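Local coordinates for esterase family protein (Staphylococcus aureus, PDB 7L0A), which probably hydrolyses S-formylglutathione to formate and glutathione, as a serine esterase of the esterase D family with an alpha/beta-hydrolase fold, at residues Tyr16-Ile21 with Asp101-Val106; Thr28-Pro32 with Ile113-Ser117; Tyr133-Lys137 with Glu185-Leu191; Val150-Ala154 with Tyr246-Ile251. The contacts are given in a common frame with arbitrary orientation. Numbering follows the deposited sequence.

Overall arrangement
Interactions 1, 2 and 4 reach the same mixed sheet: interactions 1 and 2 involve the successive, neighbouring strands 9-17 and 24-32, while interaction 4 packs strand 148-152 against helix 244-259, with its centre about 25 Å from that of interaction 1. Interaction 3 joins two helices instead and is the least buried of the four; it touches interaction 4 where Thr135 CG2 lies 3.7 Å from Val150 N. The chemistry follows position. Interaction 1 gathers hydrogen bonds on a buried carboxylate, interaction 2 is purely apolar, interaction 3 is polar at its exposed end, and interaction 4 combines one indole hydrogen bond with apolar packing beside the predicted catalytic triad. Interactions 1 and 2 also meet the second subunit.

Interaction 1: Tyr16-Ile21 with Asp101-Val106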
loop_
_atom_site.group_PDB
_atom_site.type_symbol
_atom_site.label_atom_id
_atom_site.label_comp_id
_atom_site.label_asym_id
_atom_site.label_seq_id
_atom_site.Cartn_x
_atom_site.Cartn_y
_atom_site.Cartn_z
ATOM N N TYR B 16 1.921 -5.281 -7.454
ATOM C CA TYR B 16 3.362 -5.507 -7.398
ATOM C C TYR B 16 3.703 -6.732 -8.232
ATOM O O TYR B 16 2.846 -7.558 -8.520
ATOM C CB TYR B 16 3.880 -5.668 -5.946
ATOM C CG TYR B 16 3.607 -6.993 -5.291
ATOM C CD1 TYR B 16 2.303 -7.418 -4.976
ATOM C CD2 TYR B 16 4.646 -7.862 -5.049
ATOM C CE1 TYR B 16 2.084 -8.678 -4.395
ATOM C CE2 TYR B 16 4.428 -9.106 -4.497
ATOM C CZ TYR B 16 3.157 -9.513 -4.178
ATOM O OH TYR B 16 2.931 -10.757 -3.625
ATOM N N HIS B 17 4.963 -6.819 -8.646
ATOM C CA HIS B 17 5.461 -8.043 -9.271
ATOM C C HIS B 17 5.862 -9.059 -8.201
ATOM O O HIS B 17 6.697 -8.780 -7.344
ATOM C CB HIS B 17 6.657 -7.739 -10.170
ATOM C CG HIS B 17 7.156 -8.947 -10.887
ATOM N ND1 HIS B 17 8.107 -9.787 -10.353
ATOM C CD2 HIS B 17 6.805 -9.472 -12.077
ATOM C CE1 HIS B 17 8.341 -10.770 -11.205
ATOM N NE2 HIS B 17 7.555 -10.606 -12.255
ATOM N N SER B 18 5.230 -10.225 -8.227
ATOM C CA SER B 18 5.494 -11.289 -7.273
ATOM C C SER B 18 6.646 -12.162 -7.750
ATOM O O SER B 18 6.533 -12.774 -8.816
ATOM C CB SER B 18 4.259 -12.149 -7.116
ATOM O OG SER B 18 4.533 -13.338 -6.423
ATOM N N PRO B 19 7.774 -12.200 -7.016
ATOM C CA PRO B 19 8.864 -13.140 -7.367
ATOM C C PRO B 19 8.419 -14.585 -7.359
ATOM O O PRO B 19 8.890 -15.384 -8.189
ATOM C CB PRO B 19 9.915 -12.872 -6.290
ATOM C CG PRO B 19 9.560 -11.567 -5.657
ATOM C CD PRO B 19 8.071 -11.348 -5.846
ATOM N N THR B 20 7.488 -14.939 -6.469
ATOM C CA THR B 20 7.077 -16.332 -6.337
ATOM C C THR B 20 6.230 -16.776 -7.512
ATOM O O THR B 20 6.498 -17.817 -8.112
ATOM C CB THR B 20 6.325 -16.513 -5.029
ATOM O OG1 THR B 20 7.181 -16.174 -3.942
ATOM C CG2 THR B 20 5.844 -17.952 -4.881
ATOM N N ILE B 21 5.213 -15.985 -7.868
ATOM C CA ILE B 21 4.336 -16.333 -8.983
ATOM C C ILE B 21 4.989 -15.991 -10.302
ATOM O O ILE B 21 4.751 -16.664 -11.306
ATOM C CB ILE B 21 2.976 -15.616 -8.818
ATOM C CG1 ILE B 21 2.313 -16.084 -7.514
ATOM C CG2 ILE B 21 2.064 -15.904 -10.031
ATOM C CD1 ILE B 21 1.907 -17.552 -7.491
ATOM N N ASP B 101 3.574 -20.960 -1.149
ATOM C CA ASP B 101 4.729 -20.078 -1.135
ATOM C C ASP B 101 4.300 -18.633 -1.332
ATOM O O ASP B 101 4.897 -17.713 -0.755
ATOM C CB ASP B 101 5.694 -20.506 -2.219
ATOM C CG ASP B 101 5.936 -22.020 -2.189
ATOM O OD1 ASP B 101 6.725 -22.448 -1.309
ATOM O OD2 ASP B 101 5.300 -22.769 -2.986
ATOM N N TYR B 102 3.297 -18.429 -2.178
ATOM C CA TYR B 102 2.831 -17.084 -2.493
ATOM C C TYR B 102 2.206 -16.408 -1.280
ATOM O O TYR B 102 2.494 -15.234 -1.001
ATOM C CB TYR B 102 1.842 -17.149 -3.656
ATOM C CG TYR B 102 1.052 -15.897 -3.899
ATOM C CD1 TYR B 102 1.672 -14.689 -4.203
ATOM C CD2 TYR B 102 -0.335 -15.906 -3.759
ATOM C CE1 TYR B 102 0.915 -13.540 -4.416
ATOM C CE2 TYR B 102 -1.086 -14.758 -3.950
ATOM C CZ TYR B 102 -0.444 -13.597 -4.275
ATOM O OH TYR B 102 -1.200 -12.440 -4.479
ATOM N N ILE B 103 1.329 -17.111 -0.556
ATOM C CA ILE B 103 0.734 -16.493 0.616
ATOM C C ILE B 103 1.816 -16.155 1.647
ATOM O O ILE B 103 1.760 -15.101 2.299
ATOM C CB ILE B 103 -0.373 -17.380 1.218
ATOM C CG1 ILE B 103 -1.545 -17.529 0.250
ATOM C CG2 ILE B 103 -0.922 -16.738 2.508
ATOM C CD1 ILE B 103 -2.144 -16.228 -0.200
ATOM N N LEU B 104 2.851 -16.985 1.761
ATOM C CA LEU B 104 3.927 -16.681 2.701
ATOM C C LEU B 104 4.756 -15.496 2.214
ATOM O O LEU B 104 5.258 -14.715 3.027
ATOM C CB LEU B 104 4.783 -17.917 2.943
ATOM C CG LEU B 104 4.031 -18.993 3.719
ATOM C CD1 LEU B 104 4.894 -20.234 3.815
ATOM C CD2 LEU B 104 3.635 -18.553 5.113
ATOM N N GLU B 105 4.899 -15.336 0.898
ATOM C CA GLU B 105 5.533 -14.142 0.352
ATOM C C GLU B 105 4.731 -12.896 0.701
ATOM O O GLU B 105 5.308 -11.879 1.112
ATOM C CB GLU B 105 5.677 -14.278 -1.162
ATOM C CG GLU B 105 6.027 -12.938 -1.841
ATOM C CD GLU B 105 5.938 -13.007 -3.346
ATOM O OE1 GLU B 105 5.022 -12.423 -3.897
ATOM O OE2 GLU B 105 6.767 -13.746 -3.968
ATOM N N VAL B 106 3.405 -12.943 0.519
ATOM C CA VAL B 106 2.580 -11.782 0.854
ATOM C C VAL B 106 2.777 -11.429 2.325
ATOM O O VAL B 106 2.976 -10.258 2.685
ATOM C CB VAL B 106 1.096 -12.032 0.531
ATOM C CG1 VAL B 106 0.257 -10.892 1.040
ATOM C CG2 VAL B 106 0.900 -12.201 -0.967
#
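Tyr16, still on its strand, points its CA-CB bond toward helix 99-113 and donates from OH to Glu105 OE1 at 2.7 Å; the same OH lies 3.6 Å from Val106 CG2. At Ser18, OG donates to Glu105 OE1 (2.7 Å) and accepts from Ile21 N at 3.1 Å, an ST motif that fixes the turn leaving the strand. Pro19 brings CD to 3.3 Å from Glu105 OE2. Thr20 gives that oxygen two hydrogen bonds, from N at 2.9 Å and from OG1 at a very short 2.5 Å, while its CG2 rests 3.7 Å from Asp101 CB. Ile21 closes the segment apolarly, CG1 lying 3.6 Å from Tyr102 CD1. Four donors converge on one buried carboxylate, two per oxygen, which compensates its burial without a cross-segment salt bridge. Tyr102 OH bonds Asn84 O; Phe38 of the second subunit packs on Glu105. Helix 99-113 packs on one face of the sheet, Val106 touching strands 24-32, 79-83 and 49-53, while Glu105 meets the exit of outermost strand 9-17.

Interaction 2: Thr28-Pro32 with Ile113-Ser117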
loop_
_atom_site.group_PDB
_atom_site.type_symbol
_atom_site.label_atom_id
_atom_site.label_comp_id
_atom_site.label_asym_id
_atom_site.label_seq_id
_atom_site.Cartn_x
_atom_site.Cartn_y
_atom_site.Cartn_z
ATOM N N THR B 28 -5.135 -5.951 -1.434
ATOM C CA THR B 28 -5.851 -4.924 -0.672
ATOM C C THR B 28 -5.353 -4.985 0.769
ATOM O O THR B 28 -5.280 -6.065 1.367
ATOM C CB THR B 28 -7.367 -5.114 -0.715
ATOM O OG1 THR B 28 -7.804 -5.135 -2.077
ATOM C CG2 THR B 28 -8.092 -3.969 0.051
ATOM N N VAL B 29 -5.028 -3.827 1.336
ATOM C CA VAL B 29 -4.577 -3.705 2.723
ATOM C C VAL B 29 -5.413 -2.610 3.363
ATOM O O VAL B 29 -5.517 -1.502 2.826
ATOM C CB VAL B 29 -3.079 -3.366 2.800
ATOM C CG1 VAL B 29 -2.662 -3.101 4.221
ATOM C CG2 VAL B 29 -2.229 -4.525 2.195
ATOM N N ILE B 30 -6.034 -2.915 4.504
ATOM C CA ILE B 30 -6.684 -1.872 5.300
ATOM C C ILE B 30 -5.882 -1.760 6.590
ATOM O O ILE B 30 -5.650 -2.762 7.300
ATOM C CB ILE B 30 -8.171 -2.145 5.546
ATOM C CG1 ILE B 30 -8.417 -3.474 6.185
ATOM C CG2 ILE B 30 -8.970 -1.934 4.223
ATOM C CD1 ILE B 30 -9.921 -3.761 6.394
ATOM N N LEU B 31 -5.421 -0.549 6.857
ATOM C CA LEU B 31 -4.434 -0.285 7.897
ATOM C C LEU B 31 -5.013 0.702 8.878
ATOM O O LEU B 31 -5.176 1.884 8.519
ATOM C CB LEU B 31 -3.177 0.289 7.248
ATOM C CG LEU B 31 -1.898 0.341 8.048
ATOM C CD1 LEU B 31 -1.368 -1.078 8.267
ATOM C CD2 LEU B 31 -0.865 1.177 7.332
ATOM N N PRO B 32 -5.334 0.318 10.115
ATOM C CA PRO B 32 -5.856 1.323 11.059
ATOM C C PRO B 32 -4.901 2.486 11.219
ATOM O O PRO B 32 -3.689 2.352 11.146
ATOM C CB PRO B 32 -6.006 0.558 12.369
ATOM C CG PRO B 32 -6.174 -0.883 11.929
ATOM C CD PRO B 32 -5.357 -1.039 10.675
ATOM N N ILE B 113 7.158 -4.019 4.800
ATOM C CA ILE B 113 6.937 -2.649 4.328
ATOM C C ILE B 113 5.864 -1.874 5.086
ATOM O O ILE B 113 5.761 -0.647 4.901
ATOM C CB ILE B 113 6.580 -2.539 2.832
ATOM C CG1 ILE B 113 5.265 -3.224 2.458
ATOM C CG2 ILE B 113 7.691 -3.079 1.963
ATOM C CD1 ILE B 113 4.725 -2.790 1.071
ATOM N N PHE B 114 5.061 -2.534 5.917
ATOM C CA PHE B 114 4.030 -1.875 6.703
ATOM C C PHE B 114 4.241 -2.075 8.208
ATOM O O PHE B 114 4.948 -3.004 8.644
ATOM C CB PHE B 114 2.605 -2.361 6.362
ATOM C CG PHE B 114 2.113 -1.967 5.002
ATOM C CD1 PHE B 114 1.877 -0.632 4.695
ATOM C CD2 PHE B 114 1.832 -2.923 4.053
ATOM C CE1 PHE B 114 1.407 -0.280 3.440
ATOM C CE2 PHE B 114 1.364 -2.569 2.809
ATOM C CZ PHE B 114 1.152 -1.242 2.506
ATOM N N PRO B 115 3.628 -1.216 9.042
ATOM C CA PRO B 115 3.820 -1.321 10.515
ATOM C C PRO B 115 2.930 -2.380 11.160
ATOM O O PRO B 115 1.988 -2.094 11.919
ATOM C CB PRO B 115 3.481 0.101 10.986
ATOM C CG PRO B 115 2.447 0.564 10.004
ATOM C CD PRO B 115 2.891 -0.001 8.662
ATOM N N LEU B 116 3.205 -3.637 10.820
ATOM C CA LEU B 116 2.415 -4.780 11.238
ATOM C C LEU B 116 3.221 -5.574 12.254
ATOM O O LEU B 116 4.422 -5.801 12.059
ATOM C CB LEU B 116 2.086 -5.672 10.046
ATOM C CG LEU B 116 1.452 -4.988 8.837
ATOM C CD1 LEU B 116 1.138 -5.955 7.750
ATOM C CD2 LEU B 116 0.202 -4.263 9.318
ATOM N N SER B 117 2.563 -5.997 13.335
ATOM C CA SER B 117 3.250 -6.785 14.329
ATOM C C SER B 117 3.764 -8.088 13.723
ATOM O O SER B 117 3.068 -8.764 12.960
ATOM C CB SER B 117 2.345 -7.118 15.494
ATOM O OG SER B 117 3.062 -7.867 16.461
#
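An inverse gamma turn centred on Pro115 (phi/psi -82/67), with a weak Leu116 N to Phe114 O bond of 2.9 Å, follows directly on the end of helix 99-113, and this bend lets three consecutive residues address the same strand. No hydrogen bond crosses the contact, although all five touching residues are buried; the closest CA pair, Leu31 and Phe114, is 8.7 Å apart. On strand 24-32, Val29 and Leu31, two residues apart, both direct their CA-CB bonds toward the loop. Phe114, the first residue to leave helical phi/psi, receives both: Val29 CG2 approaches Phe114 CE2 at 4.1 Å, and Leu31 CD2 approaches Phe114 CD1 at 4.2 Å. Leu31 has the most surface covered, 71 Å². Both its methyls are near Pro115 CD, CD2 at 4.2 Å and CD1 at 4.4 Å, and CD1 alone reaches Leu116 CD2, at 3.7 Å. The contact thus packs the loop after the helix on a face of the sheet at strand 24-32, and Phe114 continues into the subunit interface, meeting Phe114 of the second subunit with planes at about 50°. With 198 Å² buried, the pairing implies hydrophobic and van der Waals cohesion, with shape rather than polar direction setting the fit.

Interaction 3: Tyr133-Lys137 with Glu185-Leu191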
loop_
_atom_site.group_PDB
_atom_site.type_symbol
_atom_site.label_atom_id
_atom_site.label_comp_id
_atom_site.label_asym_id
_atom_site.label_seq_id
_atom_site.Cartn_x
_atom_site.Cartn_y
_atom_site.Cartn_z
ATOM N N TYR B 133 -9.576 -23.984 3.106
ATOM C CA TYR B 133 -8.511 -24.980 2.890
ATOM C C TYR B 133 -7.138 -24.352 3.107
ATOM O O TYR B 133 -6.308 -24.883 3.862
ATOM C CB TYR B 133 -8.630 -25.546 1.482
ATOM C CG TYR B 133 -7.487 -26.410 1.004
ATOM C CD1 TYR B 133 -6.385 -25.859 0.389
ATOM C CD2 TYR B 133 -7.533 -27.769 1.151
ATOM C CE1 TYR B 133 -5.340 -26.626 -0.074
ATOM C CE2 TYR B 133 -6.491 -28.551 0.702
ATOM C CZ TYR B 133 -5.403 -27.963 0.104
ATOM O OH TYR B 133 -4.358 -28.755 -0.334
ATOM N N GLY B 134 -6.904 -23.176 2.501
ATOM C CA GLY B 134 -5.663 -22.455 2.767
ATOM C C GLY B 134 -5.458 -22.195 4.247
ATOM O O GLY B 134 -4.364 -22.410 4.790
ATOM N N THR B 135 -6.511 -21.712 4.921
ATOM C CA THR B 135 -6.390 -21.375 6.327
ATOM C C THR B 135 -5.953 -22.567 7.153
ATOM O O THR B 135 -5.029 -22.459 7.973
ATOM C CB THR B 135 -7.702 -20.811 6.864
ATOM O OG1 THR B 135 -7.938 -19.547 6.231
ATOM C CG2 THR B 135 -7.631 -20.551 8.363
ATOM N N ILE B 136 -6.616 -23.721 6.968
ATOM C CA ILE B 136 -6.269 -24.900 7.757
ATOM C C ILE B 136 -4.896 -25.435 7.360
ATOM O O ILE B 136 -4.138 -25.899 8.225
ATOM C CB ILE B 136 -7.363 -25.976 7.650
ATOM C CG1 ILE B 136 -7.211 -27.026 8.761
ATOM C CG2 ILE B 136 -7.389 -26.684 6.322
ATOM C CD1 ILE B 136 -7.507 -26.503 10.146
ATOM N N LYS B 137 -4.516 -25.310 6.079
ATOM C CA LYS B 137 -3.161 -25.749 5.707
ATOM C C LYS B 137 -2.097 -24.883 6.398
ATOM O O LYS B 137 -1.102 -25.406 6.905
ATOM C CB LYS B 137 -2.985 -25.713 4.191
ATOM C CG LYS B 137 -1.571 -26.020 3.757
ATOM C CD LYS B 137 -1.474 -26.528 2.330
ATOM C CE LYS B 137 -0.025 -26.969 2.037
ATOM N NZ LYS B 137 0.112 -27.808 0.814
ATOM N N GLU B 185 0.901 -33.806 1.662
ATOM C CA GLU B 185 0.841 -32.452 2.193
ATOM C C GLU B 185 -0.308 -31.643 1.629
ATOM O O GLU B 185 -0.537 -30.511 2.099
ATOM C CB GLU B 185 2.164 -31.717 1.893
ATOM C CG GLU B 185 2.534 -31.630 0.411
ATOM C CD GLU B 185 3.689 -32.550 0.020
ATOM O OE1 GLU B 185 3.553 -33.794 0.147
ATOM O OE2 GLU B 185 4.744 -32.017 -0.407
ATOM N N HIS B 186 -1.031 -32.157 0.645
ATOM C CA HIS B 186 -2.194 -31.479 0.113
ATOM C C HIS B 186 -3.497 -31.904 0.777
ATOM O O HIS B 186 -4.549 -31.326 0.471
ATOM C CB HIS B 186 -2.277 -31.703 -1.399
ATOM C CG HIS B 186 -1.047 -31.270 -2.124
ATOM N ND1 HIS B 186 -0.735 -29.950 -2.331
ATOM C CD2 HIS B 186 -0.013 -31.985 -2.630
ATOM C CE1 HIS B 186 0.418 -29.866 -2.969
ATOM N NE2 HIS B 186 0.879 -31.087 -3.158
ATOM N N ASP B 187 -3.451 -32.883 1.669
ATOM C CA ASP B 187 -4.627 -33.434 2.337
ATOM C C ASP B 187 -4.689 -32.909 3.756
ATOM O O ASP B 187 -3.790 -33.211 4.550
ATOM C CB ASP B 187 -4.506 -34.960 2.304
ATOM C CG ASP B 187 -5.591 -35.686 3.088
ATOM O OD1 ASP B 187 -6.519 -35.031 3.617
ATOM O OD2 ASP B 187 -5.517 -36.944 3.150
ATOM N N PRO B 188 -5.702 -32.107 4.126
ATOM C CA PRO B 188 -5.707 -31.526 5.477
ATOM C C PRO B 188 -5.648 -32.557 6.572
ATOM O O PRO B 188 -5.100 -32.280 7.642
ATOM C CB PRO B 188 -7.021 -30.741 5.522
ATOM C CG PRO B 188 -7.217 -30.323 4.084
ATOM C CD PRO B 188 -6.753 -31.509 3.266
ATOM N N TYR B 189 -6.205 -33.739 6.342
ATOM C CA TYR B 189 -6.190 -34.772 7.364
ATOM C C TYR B 189 -4.784 -35.318 7.580
ATOM O O TYR B 189 -4.395 -35.598 8.715
ATOM C CB TYR B 189 -7.152 -35.870 6.945
ATOM C CG TYR B 189 -8.600 -35.616 7.220
ATOM C CD1 TYR B 189 -9.385 -34.910 6.309
ATOM C CD2 TYR B 189 -9.207 -36.104 8.375
ATOM C CE1 TYR B 189 -10.722 -34.715 6.546
ATOM C CE2 TYR B 189 -10.550 -35.897 8.613
ATOM C CZ TYR B 189 -11.291 -35.182 7.704
ATOM O OH TYR B 189 -12.644 -34.968 7.943
ATOM N N TYR B 190 -4.001 -35.451 6.504
ATOM C CA TYR B 190 -2.601 -35.836 6.633
ATOM C C TYR B 190 -1.805 -34.757 7.344
ATOM O O TYR B 190 -0.974 -35.057 8.206
ATOM C CB TYR B 190 -1.999 -36.104 5.246
ATOM C CG TYR B 190 -0.504 -36.355 5.243
ATOM C CD1 TYR B 190 0.407 -35.297 5.119
ATOM C CD2 TYR B 190 -0.008 -37.635 5.365
ATOM C CE1 TYR B 190 1.760 -35.524 5.140
ATOM C CE2 TYR B 190 1.337 -37.869 5.372
ATOM C CZ TYR B 190 2.214 -36.818 5.247
ATOM O OH TYR B 190 3.564 -37.087 5.263
ATOM N N LEU B 191 -2.057 -33.491 7.006
ATOM C CA LEU B 191 -1.346 -32.418 7.685
ATOM C C LEU B 191 -1.672 -32.410 9.169
ATOM O O LEU B 191 -0.819 -32.111 10.014
ATOM C CB LEU B 191 -1.711 -31.090 7.057
ATOM C CG LEU B 191 -1.231 -30.853 5.615
ATOM C CD1 LEU B 191 -1.807 -29.540 5.116
ATOM C CD2 LEU B 191 0.266 -30.823 5.572
HETATM O O HOH W 1 -2.168 -27.771 -1.553
#
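Two side chains of helix 130-141 supply the hydrogen bonds to the turn before helix 188-197, and both use backbone carbonyls as acceptors. Tyr133 OH donates to His186 O at 2.7 Å, and Lys137 NZ donates to Glu185 O at 3.1 Å. Neither side chain begins by pointing at the turn, since both CA-CB bonds run sideways, but their ends come nearer; Lys137 is extended, with all four chi angles in t wells. A water joins the group: it donates to Tyr133 OH at 2.7 Å, lies 2.7 Å from His186 ND1 in a hydrogen bond of undecided direction, and accepts weakly from Lys137 NZ at 3.3 Å. Tyr133 OH is therefore both donor and acceptor. The second segment satisfies its own helix start: Asp187 is the N-cap, its OD1 accepting from Tyr189 N at 3.0 Å, while its OD2 is bound by Gly183 N.

Nearer the helix backbones the packing is apolar. Pro188 CG sits 3.9 Å from Tyr133 CE2 and Pro188 CB sits 4.2 Å from Ile136 CG2, while Leu191 CD1 meets the aliphatic Lys137 CG at 3.8 Å. The Tyr133 side chain is about 7 Å from that of Ser129, the predicted nucleophile, so this helix pairing borders the active-site region. With neutral carbonyls as the direct acceptors, the chemistry implies a directional, partly hydrated join rather than a salt bridge.

Interaction 4: Val150-Ala154 with Tyr246-Ile251; sequences VPLSA and YWDQAI
Build Val150-Leu152 as strand and Tyr246-Ile251 as helix, nearly antiparallel (signed crossing angle +164°), with the segment axes 10.3 Å apart at their closest and Leu152 CA 7.4 Å from Trp247 CA. After Leu152 (-113/126) the backbone turns sharply: Ser153 takes phi/psi 45/48, in the left-handed region. Set Ser153 chi1 at -47° (m), so that OG accepts from Trp247 NE1 at 2.9 Å with a 171° N-H...O angle. Trp247 needs chi1 -60° (m) and chi2 -41°; its CA-CB bond runs sideways, but these angles bring the indole edge to the serine. Tyr246 (t, chi2 75°) puts CE2 3.7 Å from Ser153 OG. Leu152, m with chi2 t, supplies the apolar part: CB is 4.2 Å from Trp247 CD1, CD2 is 3.9 Å from Ala250 CB, and CD1 is 4.3 Å from Ile251 CD1, which requires Ile251 t and chi2 p. This is the helix-on-sheet packing of an alpha/beta-hydrolase, next to the predicted charge relay: Ser153 touches Asp213 and His242, and Trp247 meets His242 edge-to-face. Strand 148-152 lies between strands 123-128 and 204-210, and helix 244-259 covers it, with Ala250 also packing on Met208 of strand 204-210.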
loop_
_atom_site.group_PDB
_atom_site.type_symbol
_atom_site.label_atom_id
_atom_site.label_comp_id
_atom_site.label_asym_id
_atom_site.label_seq_id
_atom_site.Cartn_x
_atom_site.Cartn_y
_atom_site.Cartn_z
ATOM N N VAL B 150 -9.206 -19.176 11.429
ATOM C CA VAL B 150 -10.651 -19.247 11.282
ATOM C C VAL B 150 -11.009 -19.754 9.886
ATOM O O VAL B 150 -11.204 -18.977 8.935
ATOM C CB VAL B 150 -11.305 -17.874 11.527
ATOM C CG1 VAL B 150 -12.812 -17.991 11.442
ATOM C CG2 VAL B 150 -10.901 -17.298 12.879
ATOM N N PRO B 151 -11.141 -21.067 9.709
ATOM C CA PRO B 151 -11.674 -21.599 8.444
ATOM C C PRO B 151 -13.186 -21.428 8.377
ATOM O O PRO B 151 -13.905 -21.845 9.290
ATOM C CB PRO B 151 -11.289 -23.096 8.485
ATOM C CG PRO B 151 -10.297 -23.216 9.571
ATOM C CD PRO B 151 -10.615 -22.135 10.574
ATOM N N LEU B 152 -13.655 -20.835 7.291
ATOM C CA LEU B 152 -15.066 -20.564 7.040
ATOM C C LEU B 152 -15.515 -21.431 5.874
ATOM O O LEU B 152 -14.936 -21.352 4.786
ATOM C CB LEU B 152 -15.282 -19.089 6.693
ATOM C CG LEU B 152 -14.837 -18.045 7.710
ATOM C CD1 LEU B 152 -15.109 -16.665 7.084
ATOM C CD2 LEU B 152 -15.550 -18.198 9.004
ATOM N N SER B 153 -16.573 -22.205 6.068
ATOM C CA SER B 153 -17.159 -22.990 4.986
ATOM C C SER B 153 -16.072 -23.697 4.179
ATOM O O SER B 153 -16.078 -23.669 2.936
ATOM C CB SER B 153 -17.991 -22.094 4.066
ATOM O OG SER B 153 -18.850 -21.260 4.836
ATOM N N ALA B 154 -15.151 -24.346 4.907
ATOM C CA ALA B 154 -13.884 -24.755 4.321
ATOM C C ALA B 154 -13.984 -26.087 3.579
ATOM O O ALA B 154 -14.827 -26.941 3.862
ATOM C CB ALA B 154 -12.798 -24.853 5.395
ATOM N N TYR B 246 -23.590 -15.059 4.290
ATOM C CA TYR B 246 -23.070 -15.763 5.449
ATOM C C TYR B 246 -21.666 -15.285 5.822
ATOM O O TYR B 246 -21.400 -15.020 7.000
ATOM C CB TYR B 246 -23.064 -17.289 5.201
ATOM C CG TYR B 246 -22.500 -18.049 6.374
ATOM C CD1 TYR B 246 -23.235 -18.212 7.534
ATOM C CD2 TYR B 246 -21.213 -18.613 6.329
ATOM C CE1 TYR B 246 -22.719 -18.897 8.622
ATOM C CE2 TYR B 246 -20.701 -19.268 7.414
ATOM C CZ TYR B 246 -21.458 -19.413 8.552
ATOM O OH TYR B 246 -20.961 -20.070 9.656
ATOM N N TRP B 247 -20.742 -15.158 4.849
ATOM C CA TRP B 247 -19.383 -14.773 5.219
ATOM C C TRP B 247 -19.316 -13.359 5.803
ATOM O O TRP B 247 -18.436 -13.094 6.626
ATOM C CB TRP B 247 -18.406 -14.930 4.025
ATOM C CG TRP B 247 -18.396 -16.384 3.575
ATOM C CD1 TRP B 247 -18.409 -17.463 4.379
ATOM C CD2 TRP B 247 -18.481 -16.872 2.232
ATOM N NE1 TRP B 247 -18.484 -18.614 3.625
ATOM C CE2 TRP B 247 -18.505 -18.278 2.304
ATOM C CE3 TRP B 247 -18.501 -16.268 0.978
ATOM C CZ2 TRP B 247 -18.592 -19.075 1.180
ATOM C CZ3 TRP B 247 -18.593 -17.042 -0.131
ATOM C CH2 TRP B 247 -18.617 -18.458 -0.033
ATOM N N ASP B 248 -20.280 -12.470 5.483
ATOM C CA ASP B 248 -20.292 -11.165 6.145
ATOM C C ASP B 248 -20.545 -11.320 7.645
ATOM O O ASP B 248 -19.813 -10.763 8.476
ATOM C CB ASP B 248 -21.360 -10.286 5.499
ATOM C CG ASP B 248 -21.466 -8.915 6.124
ATOM O OD1 ASP B 248 -20.452 -8.271 6.440
ATOM O OD2 ASP B 248 -22.621 -8.439 6.283
ATOM N N GLN B 249 -21.560 -12.103 8.000
ATOM C CA GLN B 249 -21.871 -12.367 9.399
ATOM C C GLN B 249 -20.747 -13.104 10.105
ATOM O O GLN B 249 -20.414 -12.801 11.262
ATOM C CB GLN B 249 -23.141 -13.215 9.500
ATOM C CG GLN B 249 -24.393 -12.602 8.921
ATOM C CD GLN B 249 -25.555 -13.591 8.905
ATOM O OE1 GLN B 249 -26.030 -13.988 7.840
ATOM N NE2 GLN B 249 -26.007 -13.997 10.088
ATOM N N ALA B 250 -20.177 -14.107 9.429
ATOM C CA ALA B 250 -19.159 -14.949 10.034
ATOM C C ALA B 250 -17.864 -14.183 10.262
ATOM O O ALA B 250 -17.209 -14.358 11.294
ATOM C CB ALA B 250 -18.905 -16.180 9.157
ATOM N N ILE B 251 -17.477 -13.321 9.316
ATOM C CA ILE B 251 -16.225 -12.591 9.498
ATOM C C ILE B 251 -16.373 -11.513 10.557
ATOM O O ILE B 251 -15.395 -11.199 11.259
ATOM C CB ILE B 251 -15.717 -12.037 8.160
ATOM C CG1 ILE B 251 -14.214 -11.725 8.187
ATOM C CG2 ILE B 251 -16.458 -10.810 7.702
ATOM C CD1 ILE B 251 -13.322 -12.982 8.317
#